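Local coordinates for protein probable UbiX-like flavin prenyltransferase (Escherichia coli, PDB 1SBZ) that probably transfers a dimethylallyl group to reduced FMN, making the prenylated flavin cofactor used by a partner phenolic acid decarboxylase, at residues Gly93-Tyr98 with Leu135-Met140; Phe151-Glu156 with Val162-Ala167. One frame throughout, in Å; residues are numbered along the deposited sequence.

Contact 1 of 2, residues Gly93-Tyr98 with Leu135-Met140; sequences GIRAGY and LALSRM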
ATOM      1  N   GLY D  93     -15.708  -3.255  15.780  1.00 15.93           N
ATOM      2  CA  GLY D  93     -16.098  -1.932  16.247  1.00 15.43           C
ATOM      3  C   GLY D  93     -14.921  -1.128  16.757  1.00 15.51           C
ATOM      4  O   GLY D  93     -14.783   0.057  16.424  1.00 15.65           O
ATOM      5  N   ILE D  94     -14.075  -1.769  17.562  1.00 14.81           N
ATOM      6  CA  ILE D  94     -12.890  -1.121  18.114  1.00 14.67           C
ATOM      7  C   ILE D  94     -11.908  -0.708  17.011  1.00 14.57           C
ATOM      8  O   ILE D  94     -11.405   0.421  17.019  1.00 14.66           O
ATOM      9  CB  ILE D  94     -12.219  -1.998  19.206  1.00 14.58           C
ATOM     10  CG1 ILE D  94     -13.189  -2.198  20.389  1.00 15.28           C
ATOM     11  CG2 ILE D  94     -10.912  -1.340  19.707  1.00 14.04           C
ATOM     12  CD1 ILE D  94     -12.835  -3.386  21.323  1.00 13.92           C
ATOM     13  N   ARG D  95     -11.668  -1.607  16.058  1.00 14.62           N
ATOM     14  CA  ARG D  95     -10.769  -1.331  14.928  1.00 14.57           C
ATOM     15  C   ARG D  95     -11.256  -0.162  14.071  1.00 14.56           C
ATOM     16  O   ARG D  95     -10.460   0.675  13.662  1.00 13.93           O
ATOM     17  CB  ARG D  95     -10.584  -2.586  14.064  1.00 14.72           C
ATOM     18  CG  ARG D  95      -9.510  -2.457  12.969  1.00 16.38           C
ATOM     19  CD  ARG D  95     -10.021  -1.879  11.640  1.00 17.09           C
ATOM     20  NE  ARG D  95      -8.927  -1.529  10.730  1.00 19.89           N
ATOM     21  CZ  ARG D  95      -8.173  -0.433  10.830  1.00 22.44           C
ATOM     22  NH1 ARG D  95      -8.372   0.442  11.817  1.00 22.30           N
ATOM     23  NH2 ARG D  95      -7.205  -0.214   9.945  1.00 23.40           N
ATOM     24  N   ALA D  96     -12.562  -0.122  13.792  1.00 14.30           N
ATOM     25  CA  ALA D  96     -13.140   0.957  13.002  1.00 14.60           C
ATOM     26  C   ALA D  96     -13.229   2.252  13.823  1.00 15.12           C
ATOM     27  O   ALA D  96     -13.265   3.345  13.259  1.00 15.16           O
ATOM     28  CB  ALA D  96     -14.516   0.554  12.478  1.00 14.47           C
ATOM     29  N   GLY D  97     -13.248   2.100  15.146  1.00 15.39           N
ATOM     30  CA  GLY D  97     -13.422   3.204  16.079  1.00 16.07           C
ATOM     31  C   GLY D  97     -14.874   3.625  16.238  1.00 16.61           C
ATOM     32  O   GLY D  97     -15.157   4.740  16.691  1.00 16.83           O
ATOM     33  N   TYR D  98     -15.788   2.738  15.854  1.00 16.76           N
ATOM     34  CA  TYR D  98     -17.218   2.998  15.921  1.00 17.51           C
ATOM     35  C   TYR D  98     -17.742   2.808  17.359  1.00 18.12           C
ATOM     36  O   TYR D  98     -18.409   1.817  17.683  1.00 17.95           O
ATOM     37  CB  TYR D  98     -17.974   2.119  14.919  1.00 17.84           C
ATOM     38  CG  TYR D  98     -19.415   2.531  14.775  1.00 17.78           C
ATOM     39  CD1 TYR D  98     -19.744   3.798  14.286  1.00 18.48           C
ATOM     40  CD2 TYR D  98     -20.450   1.682  15.166  1.00 18.17           C
ATOM     41  CE1 TYR D  98     -21.068   4.199  14.155  1.00 18.59           C
ATOM     42  CE2 TYR D  98     -21.805   2.081  15.047  1.00 18.06           C
ATOM     43  CZ  TYR D  98     -22.092   3.341  14.544  1.00 18.76           C
ATOM     44  OH  TYR D  98     -23.394   3.766  14.413  1.00 20.67           O
ATOM     45  N   LEU D 135      -5.005  -7.617  12.937  1.00 13.26           N
ATOM     46  CA  LEU D 135      -3.709  -7.065  12.553  1.00 11.63           C
ATOM     47  C   LEU D 135      -3.658  -5.538  12.739  1.00 11.30           C
ATOM     48  O   LEU D 135      -2.690  -5.004  13.267  1.00 11.01           O
ATOM     49  CB  LEU D 135      -3.352  -7.462  11.106  1.00 10.92           C
ATOM     50  CG  LEU D 135      -2.048  -6.888  10.523  1.00 10.45           C
ATOM     51  CD1 LEU D 135      -0.805  -7.311  11.314  1.00  8.54           C
ATOM     52  CD2 LEU D 135      -1.900  -7.285   9.051  1.00 10.66           C
ATOM     53  N   ALA D 136      -4.698  -4.843  12.297  1.00 11.05           N
ATOM     54  CA  ALA D 136      -4.726  -3.385  12.394  1.00 11.70           C
ATOM     55  C   ALA D 136      -4.484  -2.934  13.838  1.00 12.42           C
ATOM     56  O   ALA D 136      -3.682  -2.041  14.086  1.00 12.61           O
ATOM     57  CB  ALA D 136      -6.053  -2.852  11.880  1.00 11.38           C
ATOM     58  N   LEU D 137      -5.177  -3.580  14.776  1.00 12.63           N
ATOM     59  CA  LEU D 137      -5.086  -3.263  16.200  1.00 13.78           C
ATOM     60  C   LEU D 137      -3.768  -3.724  16.819  1.00 13.89           C
ATOM     61  O   LEU D 137      -3.207  -3.030  17.668  1.00 14.24           O
ATOM     62  CB  LEU D 137      -6.283  -3.848  16.954  1.00 13.19           C
ATOM     63  CG  LEU D 137      -7.626  -3.132  16.771  1.00 14.40           C
ATOM     64  CD1 LEU D 137      -8.753  -3.961  17.374  1.00 12.67           C
ATOM     65  CD2 LEU D 137      -7.606  -1.712  17.380  1.00 14.32           C
ATOM     66  N   SER D 138      -3.288  -4.898  16.400  1.00 14.85           N
ATOM     67  CA  SER D 138      -1.952  -5.386  16.785  1.00 15.52           C
ATOM     68  C   SER D 138      -0.863  -4.355  16.462  1.00 16.00           C
ATOM     69  O   SER D 138       0.001  -4.073  17.300  1.00 16.50           O
ATOM     70  CB  SER D 138      -1.640  -6.715  16.076  1.00 15.71           C
ATOM     71  OG  SER D 138      -0.500  -7.349  16.630  1.00 16.36           O
ATOM     72  N   ARG D 139      -0.901  -3.790  15.252  1.00 16.41           N
ATOM     73  CA  ARG D 139       0.114  -2.802  14.842  1.00 17.03           C
ATOM     74  C   ARG D 139       0.139  -1.574  15.772  1.00 17.60           C
ATOM     75  O   ARG D 139       1.156  -0.872  15.874  1.00 16.73           O
ATOM     76  CB  ARG D 139      -0.084  -2.367  13.391  1.00 16.74           C
ATOM     77  CG  ARG D 139       0.164  -3.448  12.351  1.00 16.71           C
ATOM     78  CD  ARG D 139       0.353  -2.924  10.928  1.00 18.17           C
ATOM     79  NE  ARG D 139       1.134  -3.875  10.126  1.00 23.08           N
ATOM     80  CZ  ARG D 139       0.701  -4.438   9.016  1.00 25.29           C
ATOM     81  NH1 ARG D 139      -0.500  -4.129   8.541  1.00 30.33           N
ATOM     82  NH2 ARG D 139       1.465  -5.296   8.362  1.00 24.54           N
HETATM   83  N   MSE D 140      -0.978  -1.342  16.456  1.00 18.48           N
HETATM   84  CA  MSE D 140      -1.122  -0.233  17.389  1.00 20.70           C
HETATM   85  C   MSE D 140      -0.717  -0.584  18.816  1.00 19.41           C
HETATM   86  O   MSE D 140      -0.859   0.243  19.722  1.00 19.54           O
HETATM   87  CB  MSE D 140      -2.570   0.243  17.404  1.00 20.45           C
HETATM   88  CG  MSE D 140      -3.010   0.922  16.144  1.00 22.70           C
HETATM   89 SE   MSE D 140      -4.885   1.390  16.290  1.00 27.87          SE
HETATM   90  CE  MSE D 140      -4.852   2.525  17.924  1.00 26.90           C
TER
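Arg95 lies against Ala136 and Leu137 where the C-terminal ends of helices 88-96 and 128-139 come together, and it illustrates how one long side chain can serve an apolar contact within the chain and a charged one between chains. Its CB rests against Leu137, 4.0 Å from CD1 of that residue. CG stands anti to the backbone N (chi1 -172°), which directs it to Ala136, 3.6 Å from CB of that residue. A bend at chi2 (-88°) then carries the rest of the chain across the same methyl: CD passes it, NE of Arg95 is 3.4 Å from Ala136 CB, and the guanidinium turns one face to it, the methyl standing 3.2 Å above the plane and displaced toward the rim. On the inner side Leu137 crosses Ile94 at about a right angle, its CD2 4.1 Å from Ile94 CG2, and the two reach strand 116-121 at Leu119 and Leu117 respectively. Just past this point Gly97, with positive phi, is the C-prime residue of a Schellman motif that ends helix 88-96. No hydrogen bond links the two segments; the contact within the chain is van der Waals packing, in which guanidinium and aliphatic chain alike lie against a methyl, while NH2 meets Glu132 of a neighbouring subunit in a salt bridge, so that the charge is probably balanced across the interface.

Contact 2 of 2, residues Phe151-Glu156 with Val162-Ala167; sequences FYNHPE and VHHVVA
Tyr152 and Asn153 both place CG in the crowded position between the backbone N and the carbonyl carbon (chi1 63° and 47°), which sends two adjacent side chains out together to His164. The histidine answers with its CG anti to its own backbone N, extending the imidazole from the helix toward them. Tyr152 arrives with its hydroxyl: OH sits at the edge of the imidazole, near its plane, 3.3 Å from His164 CE1. The two rings approach obliquely, with planes 83° apart and centroids separated by 5.9 Å. Asn153 reaches the ND1-CE1 side of the ring, sharing CE1 with the tyrosine hydroxyl, its amide nearly perpendicular to the imidazole; ND2 is 3.2 Å from His164 ND1 and 3.4 Å from His164 CE1. ND2 also donates a hydrogen bond to the carbonyl oxygen of Arg181, tying the amide to the C-terminal part of the chain. Asn153 CG also lies 4.2 Å above one face of the Tyr152 ring, toward its rim. The loop itself is built on a type I turn from Phe151 to His154, and it illustrates a feature of the UbiX/PAD1 family, in which flavin sites lie at subunit boundaries. Phe151 N hydrogen-bonds to Thr11 OG1 of a neighbouring subunit, and His154 NE2 to the carbonyl oxygen of Leu45 of that same subunit, both residues of an FMN pocket, and the Tyr152 side chain comes within about 4 Å of a bound FMN at its nearest atoms. On the helix side, His164 is buried and also touches Ala150, while Val162 and Val165 pack on helix 13-24.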
ATOM      1  N   PHE D 151      -1.153 -27.887  25.933  1.00 21.99           N
ATOM      2  CA  PHE D 151      -1.228 -29.307  26.292  1.00 22.93           C
ATOM      3  C   PHE D 151       0.065 -29.815  26.953  1.00 23.82           C
ATOM      4  O   PHE D 151       0.136 -30.962  27.394  1.00 23.77           O
ATOM      5  CB  PHE D 151      -1.561 -30.164  25.060  1.00 22.27           C
ATOM      6  CG  PHE D 151      -2.918 -29.885  24.475  1.00 22.65           C
ATOM      7  CD1 PHE D 151      -3.109 -28.834  23.586  1.00 21.73           C
ATOM      8  CD2 PHE D 151      -4.009 -30.674  24.816  1.00 21.87           C
ATOM      9  CE1 PHE D 151      -4.372 -28.570  23.039  1.00 22.29           C
ATOM     10  CE2 PHE D 151      -5.277 -30.409  24.274  1.00 22.69           C
ATOM     11  CZ  PHE D 151      -5.453 -29.358  23.389  1.00 21.66           C
ATOM     12  N   TYR D 152       1.080 -28.961  27.016  1.00 24.85           N
ATOM     13  CA  TYR D 152       2.383 -29.367  27.542  1.00 26.35           C
ATOM     14  C   TYR D 152       2.388 -29.564  29.058  1.00 27.19           C
ATOM     15  O   TYR D 152       3.253 -30.267  29.595  1.00 27.38           O
ATOM     16  CB  TYR D 152       3.476 -28.380  27.124  1.00 26.51           C
ATOM     17  CG  TYR D 152       3.307 -26.971  27.655  1.00 27.36           C
ATOM     18  CD1 TYR D 152       2.790 -25.958  26.845  1.00 27.63           C
ATOM     19  CD2 TYR D 152       3.689 -26.644  28.956  1.00 27.80           C
ATOM     20  CE1 TYR D 152       2.643 -24.657  27.324  1.00 27.67           C
ATOM     21  CE2 TYR D 152       3.546 -25.348  29.440  1.00 28.68           C
ATOM     22  CZ  TYR D 152       3.020 -24.366  28.618  1.00 27.44           C
ATOM     23  OH  TYR D 152       2.883 -23.088  29.099  1.00 28.58           O
ATOM     24  N   ASN D 153       1.442 -28.916  29.737  1.00 28.19           N
ATOM     25  CA  ASN D 153       1.323 -28.996  31.196  1.00 29.28           C
ATOM     26  C   ASN D 153       0.288 -30.043  31.616  1.00 30.02           C
ATOM     27  O   ASN D 153      -0.137 -30.085  32.773  1.00 30.30           O
ATOM     28  CB  ASN D 153       0.994 -27.618  31.786  1.00 29.23           C
ATOM     29  CG  ASN D 153      -0.130 -26.911  31.038  1.00 28.92           C
ATOM     30  OD1 ASN D 153      -0.871 -27.526  30.277  1.00 27.70           O
ATOM     31  ND2 ASN D 153      -0.254 -25.613  31.254  1.00 29.07           N
ATOM     32  N   HIS D 154      -0.095 -30.885  30.652  1.00 30.61           N
ATOM     33  CA  HIS D 154      -1.029 -32.009  30.837  1.00 31.36           C
ATOM     34  C   HIS D 154      -2.354 -31.653  31.517  1.00 31.41           C
ATOM     35  O   HIS D 154      -2.646 -32.140  32.615  1.00 31.36           O
ATOM     36  CB  HIS D 154      -0.333 -33.183  31.536  1.00 31.71           C
ATOM     37  CG  HIS D 154       0.935 -33.598  30.864  1.00 33.01           C
ATOM     38  ND1 HIS D 154       2.179 -33.233  31.333  1.00 35.24           N
ATOM     39  CD2 HIS D 154       1.151 -34.310  29.734  1.00 34.16           C
ATOM     40  CE1 HIS D 154       3.109 -33.724  30.535  1.00 34.64           C
ATOM     41  NE2 HIS D 154       2.512 -34.377  29.554  1.00 35.25           N
ATOM     42  N   PRO D 155      -3.150 -30.798  30.866  1.00 31.32           N
ATOM     43  CA  PRO D 155      -4.485 -30.474  31.358  1.00 31.13           C
ATOM     44  C   PRO D 155      -5.416 -31.686  31.298  1.00 31.25           C
ATOM     45  O   PRO D 155      -5.225 -32.593  30.475  1.00 30.72           O
ATOM     46  CB  PRO D 155      -4.963 -29.392  30.384  1.00 31.00           C
ATOM     47  CG  PRO D 155      -4.192 -29.651  29.141  1.00 31.30           C
ATOM     48  CD  PRO D 155      -2.836 -30.072  29.620  1.00 31.08           C
ATOM     49  N   GLU D 156      -6.418 -31.686  32.170  1.00 31.55           N
ATOM     50  CA  GLU D 156      -7.361 -32.792  32.263  1.00 32.10           C
ATOM     51  C   GLU D 156      -8.778 -32.287  32.048  1.00 31.83           C
ATOM     52  O   GLU D 156      -9.587 -32.925  31.362  1.00 32.19           O
ATOM     53  CB  GLU D 156      -7.239 -33.466  33.633  1.00 32.50           C
ATOM     54  CG  GLU D 156      -5.939 -34.235  33.826  1.00 34.44           C
ATOM     55  CD  GLU D 156      -6.059 -35.683  33.403  1.00 37.71           C
ATOM     56  OE1 GLU D 156      -6.600 -36.484  34.200  1.00 38.94           O
ATOM     57  OE2 GLU D 156      -5.613 -36.026  32.279  1.00 38.60           O
ATOM     58  N   VAL D 162      -9.048 -23.125  31.092  1.00 25.58           N
ATOM     59  CA  VAL D 162      -9.513 -21.776  31.426  1.00 25.61           C
ATOM     60  C   VAL D 162      -8.484 -21.028  32.283  1.00 25.86           C
ATOM     61  O   VAL D 162      -8.142 -19.881  31.992  1.00 25.38           O
ATOM     62  CB  VAL D 162     -10.894 -21.804  32.129  1.00 25.55           C
ATOM     63  CG1 VAL D 162     -11.256 -20.431  32.699  1.00 25.06           C
ATOM     64  CG2 VAL D 162     -11.977 -22.277  31.169  1.00 25.92           C
ATOM     65  N   HIS D 163      -7.980 -21.691  33.320  1.00 26.29           N
ATOM     66  CA  HIS D 163      -7.059 -21.061  34.260  1.00 27.01           C
ATOM     67  C   HIS D 163      -5.702 -20.744  33.655  1.00 26.68           C
ATOM     68  O   HIS D 163      -5.061 -19.765  34.042  1.00 26.52           O
ATOM     69  CB  HIS D 163      -6.924 -21.890  35.539  1.00 27.59           C
ATOM     70  CG  HIS D 163      -8.124 -21.790  36.428  1.00 30.15           C
ATOM     71  ND1 HIS D 163      -8.386 -20.676  37.198  1.00 32.89           N
ATOM     72  CD2 HIS D 163      -9.155 -22.645  36.639  1.00 32.06           C
ATOM     73  CE1 HIS D 163      -9.519 -20.857  37.855  1.00 33.61           C
ATOM     74  NE2 HIS D 163     -10.007 -22.041  37.532  1.00 32.89           N
ATOM     75  N   HIS D 164      -5.274 -21.568  32.705  1.00 26.39           N
ATOM     76  CA  HIS D 164      -4.034 -21.314  32.001  1.00 26.14           C
ATOM     77  C   HIS D 164      -4.172 -20.088  31.102  1.00 25.77           C
ATOM     78  O   HIS D 164      -3.272 -19.259  31.048  1.00 25.26           O
ATOM     79  CB  HIS D 164      -3.610 -22.532  31.186  1.00 26.52           C
ATOM     80  CG  HIS D 164      -2.266 -22.378  30.548  1.00 27.71           C
ATOM     81  ND1 HIS D 164      -1.089 -22.543  31.246  1.00 28.46           N
ATOM     82  CD2 HIS D 164      -1.911 -22.042  29.285  1.00 29.46           C
ATOM     83  CE1 HIS D 164      -0.066 -22.332  30.435  1.00 29.83           C
ATOM     84  NE2 HIS D 164      -0.537 -22.028  29.239  1.00 29.92           N
ATOM     85  N   VAL D 165      -5.300 -19.990  30.397  1.00 25.30           N
ATOM     86  CA  VAL D 165      -5.586 -18.840  29.542  1.00 24.76           C
ATOM     87  C   VAL D 165      -5.607 -17.576  30.390  1.00 24.53           C
ATOM     88  O   VAL D 165      -4.935 -16.601  30.067  1.00 24.65           O
ATOM     89  CB  VAL D 165      -6.929 -19.004  28.769  1.00 24.72           C
ATOM     90  CG1 VAL D 165      -7.320 -17.711  28.072  1.00 24.26           C
ATOM     91  CG2 VAL D 165      -6.837 -20.147  27.756  1.00 24.12           C
ATOM     92  N   VAL D 166      -6.364 -17.614  31.486  1.00 24.53           N
ATOM     93  CA  VAL D 166      -6.478 -16.489  32.411  1.00 24.41           C
ATOM     94  C   VAL D 166      -5.105 -16.025  32.915  1.00 24.78           C
ATOM     95  O   VAL D 166      -4.813 -14.832  32.893  1.00 25.04           O
ATOM     96  CB  VAL D 166      -7.413 -16.817  33.604  1.00 24.38           C
ATOM     97  CG1 VAL D 166      -7.248 -15.794  34.726  1.00 24.24           C
ATOM     98  CG2 VAL D 166      -8.868 -16.883  33.147  1.00 23.25           C
ATOM     99  N   ALA D 167      -4.273 -16.966  33.359  1.00 24.96           N
ATOM    100  CA  ALA D 167      -2.904 -16.654  33.799  1.00 25.25           C
ATOM    101  C   ALA D 167      -2.083 -15.926  32.728  1.00 25.36           C
ATOM    102  O   ALA D 167      -1.367 -14.973  33.031  1.00 25.06           O
ATOM    103  CB  ALA D 167      -2.180 -17.917  34.247  1.00 24.93           C
TER

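Overall arrangement
From the N terminus, the chain first builds strands 2-7, 30-35, 60-62 and 80-86 of the parallel sheet, then enters helix 88-96. Contact 1 closes the excursion through helix 102-112 and strand 116-121 by setting helix 128-139 beside helix 88-96. After short strand 143-144 the chain runs out into the loop holding 151-156, and contact 2 closes a much shorter loop, back from the middle of helix 158-170. The two follow in series, neither nested nor crossed, with centres about 28 Å apart and nearest atoms about 17 Å apart. Contact 1 joins two helices that meet strand 116-121, contact 2 ties a projecting loop to the last helix, and both also meet one and the same neighbouring subunit of the dodecamer.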